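Local coordinates for transcription regulator, Crp family (Thermus thermophilus, PDB 4EV0), which activates transcription in a cAMP-dependent manner, binding promoter DNA as a homodimer through winged helix-turn-helix domains, at the interface of chains A and B. Coordinates in Å, arbitrary orientation; residue numbers count along the deposited sequence, not the author numbering. Chains: chain A/B, Transcription regulator, Crp family.

Contact 1: the interface of chains A and B. Residues chain A 77-78, 81, 83-84, 86; chain B 124-125, 128, 131.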
loop_
_atom_site.group_PDB
_atom_site.type_symbol
_atom_site.label_atom_id
_atom_site.label_comp_id
_atom_site.label_asym_id
_atom_site.label_seq_id
_atom_site.Cartn_x
_atom_site.Cartn_y
_atom_site.Cartn_z
ATOM N N MET A 77 6.205 12.939 2.972
ATOM C CA MET A 77 5.117 12.890 1.992
ATOM C C MET A 77 4.446 14.233 1.715
ATOM O O MET A 77 4.449 14.705 0.574
ATOM C CB MET A 77 4.024 11.910 2.418
ATOM C CG MET A 77 4.491 10.503 2.688
ATOM S SD MET A 77 4.925 9.550 1.227
ATOM C CE MET A 77 5.865 8.290 2.079
ATOM N N SER A 78 3.838 14.825 2.745
ATOM C CA SER A 78 3.171 16.123 2.602
ATOM C C SER A 78 4.148 17.181 2.126
ATOM O O SER A 78 3.773 18.113 1.404
ATOM C CB SER A 78 2.556 16.595 3.923
ATOM O OG SER A 78 1.666 15.625 4.440
ATOM N N ASP A 81 4.402 16.231 -1.836
ATOM C CA ASP A 81 3.241 16.337 -2.726
ATOM C C ASP A 81 2.114 17.242 -2.233
ATOM O O ASP A 81 1.075 17.359 -2.889
ATOM C CB ASP A 81 2.670 14.950 -3.081
ATOM C CG ASP A 81 2.035 14.226 -1.884
ATOM O OD1 ASP A 81 1.487 14.882 -0.964
ATOM O OD2 ASP A 81 2.078 12.973 -1.867
ATOM N N GLY A 83 -0.032 16.709 -0.067
ATOM C CA GLY A 83 -1.222 15.965 0.327
ATOM C C GLY A 83 -1.294 15.765 1.828
ATOM O O GLY A 83 -0.485 16.317 2.552
ATOM N N GLU A 84 -2.255 14.977 2.304
ATOM C CA GLU A 84 -2.433 14.776 3.743
ATOM C C GLU A 84 -1.263 14.027 4.352
ATOM O O GLU A 84 -0.582 13.281 3.670
ATOM C CB GLU A 84 -3.686 13.950 4.030
ATOM C CG GLU A 84 -3.589 12.480 3.593
ATOM C CD GLU A 84 -4.810 11.648 3.988
ATOM O OE1 GLU A 84 -5.846 12.240 4.359
ATOM O OE2 GLU A 84 -4.736 10.396 3.937
ATOM N N SER A 86 -0.055 10.918 6.000
ATOM C CA SER A 86 -0.615 9.564 5.896
ATOM C C SER A 86 -0.486 8.805 7.214
ATOM O O SER A 86 -0.803 7.624 7.288
ATOM C CB SER A 86 0.079 8.776 4.776
ATOM O OG SER A 86 1.450 8.578 5.076
ATOM N N ALA B 124 6.522 9.301 -4.147
ATOM C CA ALA B 124 5.539 9.632 -3.130
ATOM C C ALA B 124 4.141 9.329 -3.656
ATOM O O ALA B 124 3.339 8.764 -2.941
ATOM C CB ALA B 124 5.672 11.089 -2.683
ATOM N N ARG B 125 3.878 9.684 -4.910
ATOM C CA ARG B 125 2.607 9.390 -5.570
ATOM C C ARG B 125 2.318 7.887 -5.584
ATOM O O ARG B 125 1.179 7.464 -5.385
ATOM C CB ARG B 125 2.609 9.969 -7.001
ATOM C CG ARG B 125 1.384 9.648 -7.889
ATOM C CD ARG B 125 0.095 10.338 -7.403
ATOM N NE ARG B 125 0.386 11.497 -6.553
ATOM C CZ ARG B 125 -0.221 11.758 -5.391
ATOM N NH1 ARG B 125 -1.181 10.953 -4.931
ATOM N NH2 ARG B 125 0.137 12.834 -4.694
ATOM N N ARG B 128 1.387 6.458 -2.130
ATOM C CA ARG B 128 0.012 6.782 -1.794
ATOM C C ARG B 128 -0.966 5.801 -2.437
ATOM O O ARG B 128 -1.933 5.366 -1.809
ATOM C CB ARG B 128 -0.306 8.227 -2.174
ATOM C CG ARG B 128 0.285 9.218 -1.192
ATOM C CD ARG B 128 -0.270 10.616 -1.378
ATOM N NE ARG B 128 0.517 11.619 -0.665
ATOM C CZ ARG B 128 0.303 11.974 0.601
ATOM N NH1 ARG B 128 -0.674 11.405 1.305
ATOM N NH2 ARG B 128 1.074 12.899 1.166
ATOM N N ASP B 131 -0.786 2.644 -0.349
ATOM C CA ASP B 131 -1.552 2.666 0.903
ATOM C C ASP B 131 -3.023 2.378 0.602
ATOM O O ASP B 131 -3.710 1.704 1.377
ATOM C CB ASP B 131 -1.423 4.015 1.634
ATOM C CG ASP B 131 -0.114 4.148 2.432
ATOM O OD1 ASP B 131 0.249 3.191 3.155
ATOM O OD2 ASP B 131 0.548 5.217 2.344
HETATM O O HOH W 1 2.533 6.578 3.234
#
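Chain A supplies the short helix 76-81 and the loop after it, in which A:Glu84 has an extended backbone, and chain B supplies one face of helix 114-135. B:Arg128 carries the contact. Its chain runs extended from CG to NE and delivers the guanidinium to the carbonyl oxygen of A:Glu84. The grip is end-on. NH1 and NH2 of B:Arg128 each hydrogen bond to O of A:Glu84 at 3.0 Å, and the oxygen lies close to the guanidinium plane. The NH1 bond falls on a carbonyl lone pair; NH2 comes from above the carbonyl plane. A:Asp81 meets B:Arg128 tip to tip in a salt bridge, with the two planes turned 48° apart. The modelled NE contact there is too short to be real, so its length carries nothing. A:Asp81 has its CG in the crowded position between backbone N and carbonyl carbon (chi1 68°). A bond from N of A:Gly83 to its OD1, on the anti lone pair, helps hold the carboxylate. B:Arg125 adds a second salt bridge from another direction, its NH2 3.4 Å from OD2 of A:Asp81. CB of A:Met77 packs 3.4 Å from NH2 of B:Arg128. Water 1 joins OG of A:Ser86 to OD2 of B:Asp131. A:Met77, A:Ser78 and A:Ser86 belong to the cAMP site, so this patch of the homodimer interface probably couples bound cAMP in one subunit to the long helix of the other.

Contact 2: the interface of chains A and B. Residues chain A 139, 178-179, 182; chain B 58-59, 61.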
loop_
_atom_site.group_PDB
_atom_site.type_symbol
_atom_site.label_atom_id
_atom_site.label_comp_id
_atom_site.label_asym_id
_atom_site.label_seq_id
_atom_site.Cartn_x
_atom_site.Cartn_y
_atom_site.Cartn_z
ATOM N N PHE A 139 -1.715 -12.911 -1.169
ATOM C CA PHE A 139 -1.842 -14.164 -0.473
ATOM C C PHE A 139 -2.848 -14.075 0.685
ATOM O O PHE A 139 -3.693 -14.961 0.815
ATOM C CB PHE A 139 -0.495 -14.654 0.025
ATOM C CG PHE A 139 -0.594 -15.878 0.866
ATOM C CD1 PHE A 139 -0.578 -17.137 0.276
ATOM C CD2 PHE A 139 -0.740 -15.774 2.254
ATOM C CE1 PHE A 139 -0.693 -18.277 1.055
ATOM C CE2 PHE A 139 -0.857 -16.901 3.046
ATOM C CZ PHE A 139 -0.838 -18.157 2.448
ATOM N N GLU A 178 -2.480 -22.867 -7.958
ATOM C CA GLU A 178 -1.228 -22.773 -7.214
ATOM C C GLU A 178 -1.402 -22.017 -5.889
ATOM O O GLU A 178 -0.901 -22.448 -4.836
ATOM C CB GLU A 178 -0.155 -22.101 -8.069
ATOM C CG GLU A 178 1.196 -21.934 -7.377
ATOM C CD GLU A 178 1.862 -23.257 -7.010
ATOM O OE1 GLU A 178 1.706 -24.245 -7.771
ATOM O OE2 GLU A 178 2.547 -23.309 -5.962
ATOM N N THR A 179 -2.144 -20.911 -5.933
ATOM C CA THR A 179 -2.384 -20.125 -4.734
ATOM C C THR A 179 -3.204 -20.915 -3.729
ATOM O O THR A 179 -2.917 -20.856 -2.510
ATOM C CB THR A 179 -3.099 -18.796 -5.049
ATOM O OG1 THR A 179 -2.185 -17.885 -5.667
ATOM C CG2 THR A 179 -3.642 -18.165 -3.775
ATOM N N ARG A 182 -1.142 -23.387 -1.928
ATOM C CA ARG A 182 -0.398 -22.684 -0.892
ATOM C C ARG A 182 -1.282 -22.283 0.298
ATOM O O ARG A 182 -0.894 -22.471 1.458
ATOM C CB ARG A 182 0.332 -21.485 -1.490
ATOM C CG ARG A 182 1.582 -21.906 -2.226
ATOM C CD ARG A 182 2.062 -20.873 -3.212
ATOM N NE ARG A 182 3.180 -21.408 -3.983
ATOM C CZ ARG A 182 4.446 -21.401 -3.569
ATOM N NH1 ARG A 182 4.758 -20.872 -2.386
ATOM N NH2 ARG A 182 5.405 -21.913 -4.339
ATOM N N LEU B 58 4.685 -16.684 -5.288
ATOM C CA LEU B 58 3.723 -17.783 -5.145
ATOM C C LEU B 58 3.854 -18.890 -6.209
ATOM O O LEU B 58 2.893 -19.214 -6.908
ATOM C CB LEU B 58 2.279 -17.250 -5.063
ATOM C CG LEU B 58 1.963 -16.354 -3.854
ATOM C CD1 LEU B 58 0.614 -15.652 -3.991
ATOM C CD2 LEU B 58 2.039 -17.121 -2.529
ATOM N N GLY B 59 5.043 -19.476 -6.308
ATOM C CA GLY B 59 5.258 -20.573 -7.228
ATOM C C GLY B 59 5.320 -20.098 -8.662
ATOM O O GLY B 59 4.886 -20.802 -9.579
ATOM N N GLN B 61 4.006 -17.017 -9.951
ATOM C CA GLN B 61 2.847 -16.314 -10.488
ATOM C C GLN B 61 3.180 -14.844 -10.628
ATOM O O GLN B 61 4.012 -14.312 -9.885
ATOM C CB GLN B 61 1.631 -16.500 -9.597
ATOM C CG GLN B 61 1.234 -17.945 -9.399
ATOM C CD GLN B 61 -0.024 -18.071 -8.550
ATOM O OE1 GLN B 61 -1.141 -18.024 -9.066
ATOM N NE2 GLN B 61 0.154 -18.217 -7.242
#
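The loop tip of the cyclic nucleotide-binding domain of chain B, B:Leu58 and B:Gly59, rests on helix 177-189 of chain A in the homodimer. This helix overlaps the second half of the helix-turn-helix motif, the recognition helix. B:Leu58 is the main apolar group. Its CD2 branch lies 3.8 Å from CD1 of A:Phe139, whose side chain crosses it at about a right angle. The same methyl is 3.8 Å from CD of A:Arg182. NE2 of B:Gln61 donates to the hydroxyl OG1 of A:Thr179 at 2.8 Å, nearly straight at 162°. The guanidinium of A:Arg182 lays one face, toward its rim, over the peptide joining B:Leu58 and B:Gly59. NH2 of A:Arg182 and N of B:Gly59 come close, but both are donors and no hydrogen bond joins them. An alanine in place of A:Arg182 would remove this cover and the methylene contact, and would probably leave the loop tip less firmly held and A:Glu178 without its partner. In the next shell, OE2 of A:Glu178 positions the extended arginine, taking NE of A:Arg182 at 2.8 Å on the anti lone pair, in a salt bridge within chain A. On chain B, NE2 of B:Gln61 also braces the loop by donating to O of B:Leu58 at 2.9 Å, on a carbonyl lone pair.

Contact 3: the interface of chains A and B. Residues chain A 131, 134-135, 138; chain B 55, 57, 63, 130, 133-134.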
loop_
_atom_site.group_PDB
_atom_site.type_symbol
_atom_site.label_atom_id
_atom_site.label_comp_id
_atom_site.label_asym_id
_atom_site.label_seq_id
_atom_site.Cartn_x
_atom_site.Cartn_y
_atom_site.Cartn_z
ATOM N N ASP A 131 6.122 -3.103 -1.700
ATOM C CA ASP A 131 5.885 -4.125 -2.694
ATOM C C ASP A 131 5.957 -5.486 -2.035
ATOM O O ASP A 131 5.164 -6.380 -2.341
ATOM C CB ASP A 131 6.917 -4.037 -3.814
ATOM C CG ASP A 131 6.750 -2.788 -4.672
ATOM O OD1 ASP A 131 5.670 -2.150 -4.610
ATOM O OD2 ASP A 131 7.710 -2.453 -5.412
ATOM N N LEU A 134 2.691 -5.884 -0.293
ATOM C CA LEU A 134 1.603 -6.094 -1.251
ATOM C C LEU A 134 1.589 -7.486 -1.910
ATOM O O LEU A 134 0.522 -7.981 -2.290
ATOM C CB LEU A 134 1.598 -5.002 -2.333
ATOM C CG LEU A 134 1.074 -3.623 -1.916
ATOM C CD1 LEU A 134 1.067 -2.663 -3.091
ATOM C CD2 LEU A 134 -0.318 -3.717 -1.340
ATOM N N ASP A 135 2.770 -8.093 -2.069
ATOM C CA ASP A 135 2.880 -9.498 -2.456
ATOM C C ASP A 135 2.125 -10.311 -1.411
ATOM O O ASP A 135 1.372 -11.239 -1.738
ATOM C CB ASP A 135 4.337 -9.967 -2.421
ATOM C CG ASP A 135 5.161 -9.505 -3.617
ATOM O OD1 ASP A 135 4.602 -9.005 -4.630
ATOM O OD2 ASP A 135 6.395 -9.691 -3.535
ATOM N N SER A 138 -1.886 -10.135 -1.462
ATOM C CA SER A 138 -2.497 -11.043 -2.426
ATOM C C SER A 138 -2.761 -12.368 -1.771
ATOM O O SER A 138 -3.883 -12.892 -1.817
ATOM C CB SER A 138 -1.572 -11.289 -3.614
ATOM O OG SER A 138 -1.832 -10.374 -4.657
ATOM N N ARG B 55 5.732 -8.268 -10.675
ATOM C CA ARG B 55 6.540 -8.981 -9.706
ATOM C C ARG B 55 6.153 -10.444 -9.771
ATOM O O ARG B 55 5.034 -10.783 -10.170
ATOM C CB ARG B 55 6.290 -8.441 -8.284
ATOM C CG ARG B 55 7.129 -7.187 -7.928
ATOM C CD ARG B 55 6.792 -6.593 -6.549
ATOM N NE ARG B 55 7.194 -7.435 -5.427
ATOM C CZ ARG B 55 8.363 -7.350 -4.793
ATOM N NH1 ARG B 55 9.280 -6.464 -5.182
ATOM N NH2 ARG B 55 8.626 -8.156 -3.767
ATOM N N HIS B 57 5.844 -14.123 -7.651
ATOM C CA HIS B 57 5.745 -14.746 -6.339
ATOM C C HIS B 57 4.800 -15.965 -6.401
ATOM O O HIS B 57 4.210 -16.253 -7.447
ATOM C CB HIS B 57 5.280 -13.719 -5.297
ATOM C CG HIS B 57 3.858 -13.262 -5.477
ATOM N ND1 HIS B 57 3.074 -12.850 -4.419
ATOM C CD2 HIS B 57 3.085 -13.151 -6.583
ATOM C CE1 HIS B 57 1.875 -12.514 -4.866
ATOM N NE2 HIS B 57 1.851 -12.692 -6.174
ATOM N N ARG B 63 2.139 -10.779 -10.659
ATOM C CA ARG B 63 1.219 -9.737 -10.260
ATOM C C ARG B 63 1.610 -8.458 -10.981
ATOM O O ARG B 63 2.621 -7.847 -10.653
ATOM C CB ARG B 63 1.286 -9.539 -8.745
ATOM C CG ARG B 63 0.418 -8.406 -8.231
ATOM C CD ARG B 63 0.352 -8.396 -6.706
ATOM N NE ARG B 63 1.655 -8.121 -6.111
ATOM C CZ ARG B 63 2.109 -6.899 -5.883
ATOM N NH1 ARG B 63 1.363 -5.849 -6.208
ATOM N NH2 ARG B 63 3.301 -6.727 -5.331
ATOM N N ALA B 130 -0.157 2.811 -3.169
ATOM C CA ALA B 130 0.076 1.588 -2.405
ATOM C C ALA B 130 -0.681 1.526 -1.070
ATOM O O ALA B 130 -1.151 0.460 -0.694
ATOM C CB ALA B 130 1.561 1.369 -2.187
ATOM N N GLU B 133 -4.221 0.522 -1.965
ATOM C CA GLU B 133 -4.376 -0.882 -2.331
ATOM C C GLU B 133 -4.445 -1.766 -1.080
ATOM O O GLU B 133 -5.075 -2.824 -1.084
ATOM C CB GLU B 133 -3.248 -1.322 -3.282
ATOM C CG GLU B 133 -3.651 -2.415 -4.283
ATOM C CD GLU B 133 -2.529 -2.795 -5.268
ATOM O OE1 GLU B 133 -2.572 -3.930 -5.807
ATOM O OE2 GLU B 133 -1.613 -1.967 -5.508
ATOM N N LEU B 134 -3.814 -1.312 -0.004
ATOM C CA LEU B 134 -3.889 -2.000 1.279
ATOM C C LEU B 134 -5.312 -1.983 1.838
ATOM O O LEU B 134 -5.794 -2.982 2.379
ATOM C CB LEU B 134 -2.916 -1.360 2.272
ATOM C CG LEU B 134 -1.448 -1.545 1.879
ATOM C CD1 LEU B 134 -0.519 -0.628 2.673
ATOM C CD2 LEU B 134 -1.051 -3.000 2.056
HETATM O O HOH W 2 3.016 -3.610 -5.437
#
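Charge dominates this patch of the homodimer interface. The carboxylate of A:Asp135 faces two arginines of chain B, and both form salt bridges with it. B:Arg55 grips it side-on. Its NH2 donates to OD2 of A:Asp135 at 2.7 Å, and its NE reaches OD1 and OD2 at 3.1 Å each. B:Arg63 bends at chi3 (65°) and sends NH2 to OD1 of A:Asp135 at 2.7 Å, nearly straight. All these donors come from above the carboxylate plane, while the oxygens lie in the planes of the guanidinium groups. OD1 thus accepts from both arginines, which is likely to stabilise the charged carboxylate. An alanine in place of A:Asp135 would remove the shared acceptor and would probably leave two like charges facing each other without it. Water adds a second polar link: water 2 bonds to NH1 of B:Arg63 at 2.9 Å and to OD1 of A:Asp131. Apolar packing completes the patch. CB of A:Asp131 sits over one face of the B:Arg55 guanidinium. The edge of the B:His57 ring meets CB of A:Ser138, with CE1 at 3.9 Å. CD2 of A:Leu134 touches CD2 of B:Leu134 at 3.5 Å, the two side chains crossing at about a right angle, though B:Leu134 is poorly ordered. In the fold, helix 113-155 of chain A lies between the partner's strands 51-57 and 61-68 on one side and its helix 114-135 on the other.

Contact 4: the interface of chains A and B. Residues chain A 58-59, 61; chain B 167, 170-171, 174-176.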
loop_
_atom_site.group_PDB
_atom_site.type_symbol
_atom_site.label_atom_id
_atom_site.label_comp_id
_atom_site.label_asym_id
_atom_site.label_seq_id
_atom_site.Cartn_x
_atom_site.Cartn_y
_atom_site.Cartn_z
ATOM N N LEU A 58 -9.568 2.003 9.781
ATOM C CA LEU A 58 -10.958 1.573 9.589
ATOM C C LEU A 58 -11.674 1.086 10.859
ATOM O O LEU A 58 -11.431 -0.020 11.343
ATOM C CB LEU A 58 -11.029 0.506 8.487
ATOM C CG LEU A 58 -10.049 0.639 7.311
ATOM C CD1 LEU A 58 -10.283 -0.462 6.292
ATOM C CD2 LEU A 58 -10.107 2.018 6.652
ATOM N N GLY A 59 -12.580 1.914 11.372
ATOM C CA GLY A 59 -13.267 1.626 12.618
ATOM C C GLY A 59 -12.830 2.556 13.736
ATOM O O GLY A 59 -13.542 2.725 14.733
ATOM N N GLN A 61 -9.304 2.450 14.735
ATOM C CA GLN A 61 -8.162 1.784 15.364
ATOM C C GLN A 61 -6.813 2.192 14.755
ATOM O O GLN A 61 -6.755 2.606 13.596
ATOM C CB GLN A 61 -8.345 0.267 15.293
ATOM C CG GLN A 61 -8.809 -0.229 13.935
ATOM C CD GLN A 61 -9.589 -1.526 14.027
ATOM O OE1 GLN A 61 -9.373 -2.330 14.934
ATOM N NE2 GLN A 61 -10.514 -1.732 13.092
ATOM N N HIS B 167 -19.672 3.532 12.727
ATOM C CA HIS B 167 -18.247 3.335 12.995
ATOM C C HIS B 167 -17.973 2.137 13.908
ATOM O O HIS B 167 -16.956 1.457 13.747
ATOM C CB HIS B 167 -17.546 4.624 13.480
ATOM C CG HIS B 167 -17.898 5.039 14.880
ATOM N ND1 HIS B 167 -17.476 4.344 15.995
ATOM C CD2 HIS B 167 -18.604 6.097 15.344
ATOM C CE1 HIS B 167 -17.931 4.944 17.082
ATOM N NE2 HIS B 167 -18.616 6.009 16.714
ATOM N N ALA B 170 -18.266 -0.723 11.754
ATOM C CA ALA B 170 -17.107 -0.807 10.872
ATOM C C ALA B 170 -15.922 -1.458 11.594
ATOM O O ALA B 170 -15.173 -2.261 11.018
ATOM C CB ALA B 170 -16.725 0.582 10.333
ATOM N N ALA B 171 -15.752 -1.109 12.863
ATOM C CA ALA B 171 -14.718 -1.731 13.672
ATOM C C ALA B 171 -15.021 -3.220 13.814
ATOM O O ALA B 171 -14.119 -4.055 13.764
ATOM C CB ALA B 171 -14.626 -1.048 15.049
ATOM N N GLY B 174 -14.436 -4.778 10.191
ATOM C CA GLY B 174 -13.106 -4.569 9.636
ATOM C C GLY B 174 -13.139 -3.851 8.298
ATOM O O GLY B 174 -12.334 -4.117 7.404
ATOM N N THR B 175 -14.091 -2.937 8.155
ATOM C CA THR B 175 -14.217 -2.142 6.943
ATOM C C THR B 175 -14.225 -0.698 7.384
ATOM O O THR B 175 -14.178 -0.420 8.591
ATOM C CB THR B 175 -15.548 -2.410 6.227
ATOM O OG1 THR B 175 -16.600 -1.729 6.926
ATOM C CG2 THR B 175 -15.856 -3.922 6.167
ATOM N N SER B 176 -14.298 0.221 6.424
ATOM C CA SER B 176 -14.377 1.640 6.755
ATOM C C SER B 176 -15.803 2.019 7.150
ATOM O O SER B 176 -16.761 1.298 6.831
ATOM C CB SER B 176 -13.930 2.501 5.577
ATOM O OG SER B 176 -14.942 2.582 4.596
HETATM O O HOH W 3 -15.555 2.469 16.823
#
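The helix-turn-helix motif of chain B meets the loop of the cyclic nucleotide-binding domain of chain A here. Helix 166-173 is its first helix, and B:Gly174, B:Thr175 and B:Ser176 form the turn before the recognition helix. The fit across the homodimer is mostly backbone against backbone. A:Gly59 lies against B:Ala171, CA to CA at 3.8 Å. With no side chain on A:Gly59, its CA also comes within 3.9 Å of the methyl CB of B:Ala171. A:Leu58 lies against the turn. Its CB is 3.3 Å from the carbonyl O of B:Thr175 and 3.9 Å from CA of B:Ser176. Its CG is anti to the carbonyl carbon, but chi1 of -35° is far from staggered, and the residue is poorly ordered. Its branches are therefore less certain. No direct hydrogen bond crosses this patch, so contact rests on packing and on water. Within chain A, NE2 of A:Gln61 donates to O of A:Leu58 and would brace the loop, although A:Gln61 is also poorly ordered. Within the turn, OG1 of B:Thr175 bonds to O of B:Ser176 at 3.0 Å, from above the carbonyl plane. Water 3 makes the polar bridge, sitting at the edge of the B:His167 ring, 2.8 Å from ND1 of B:His167 and 2.9 Å from O of A:Gly59.

Contacts 2 and 3 are neighbours, their C-alpha centres about 13 Å apart. Both use helix 113-155 of chain A, and the chain B hairpin arms run from one to the other. Contacts 1 and 3 lie about 18 Å apart and share helix 114-135 of chain B; residue 131 serves both, from opposite chains. Contacts 2 and 4, about 29 Å apart, use the same loop residues 58, 59 and 61 from opposite chains. They meet different parts of the partner's DNA-binding domain, so the dimer is not exactly two-fold here. Together the contacts form a plausible route from the cAMP site through the long helices to the DNA-binding domains.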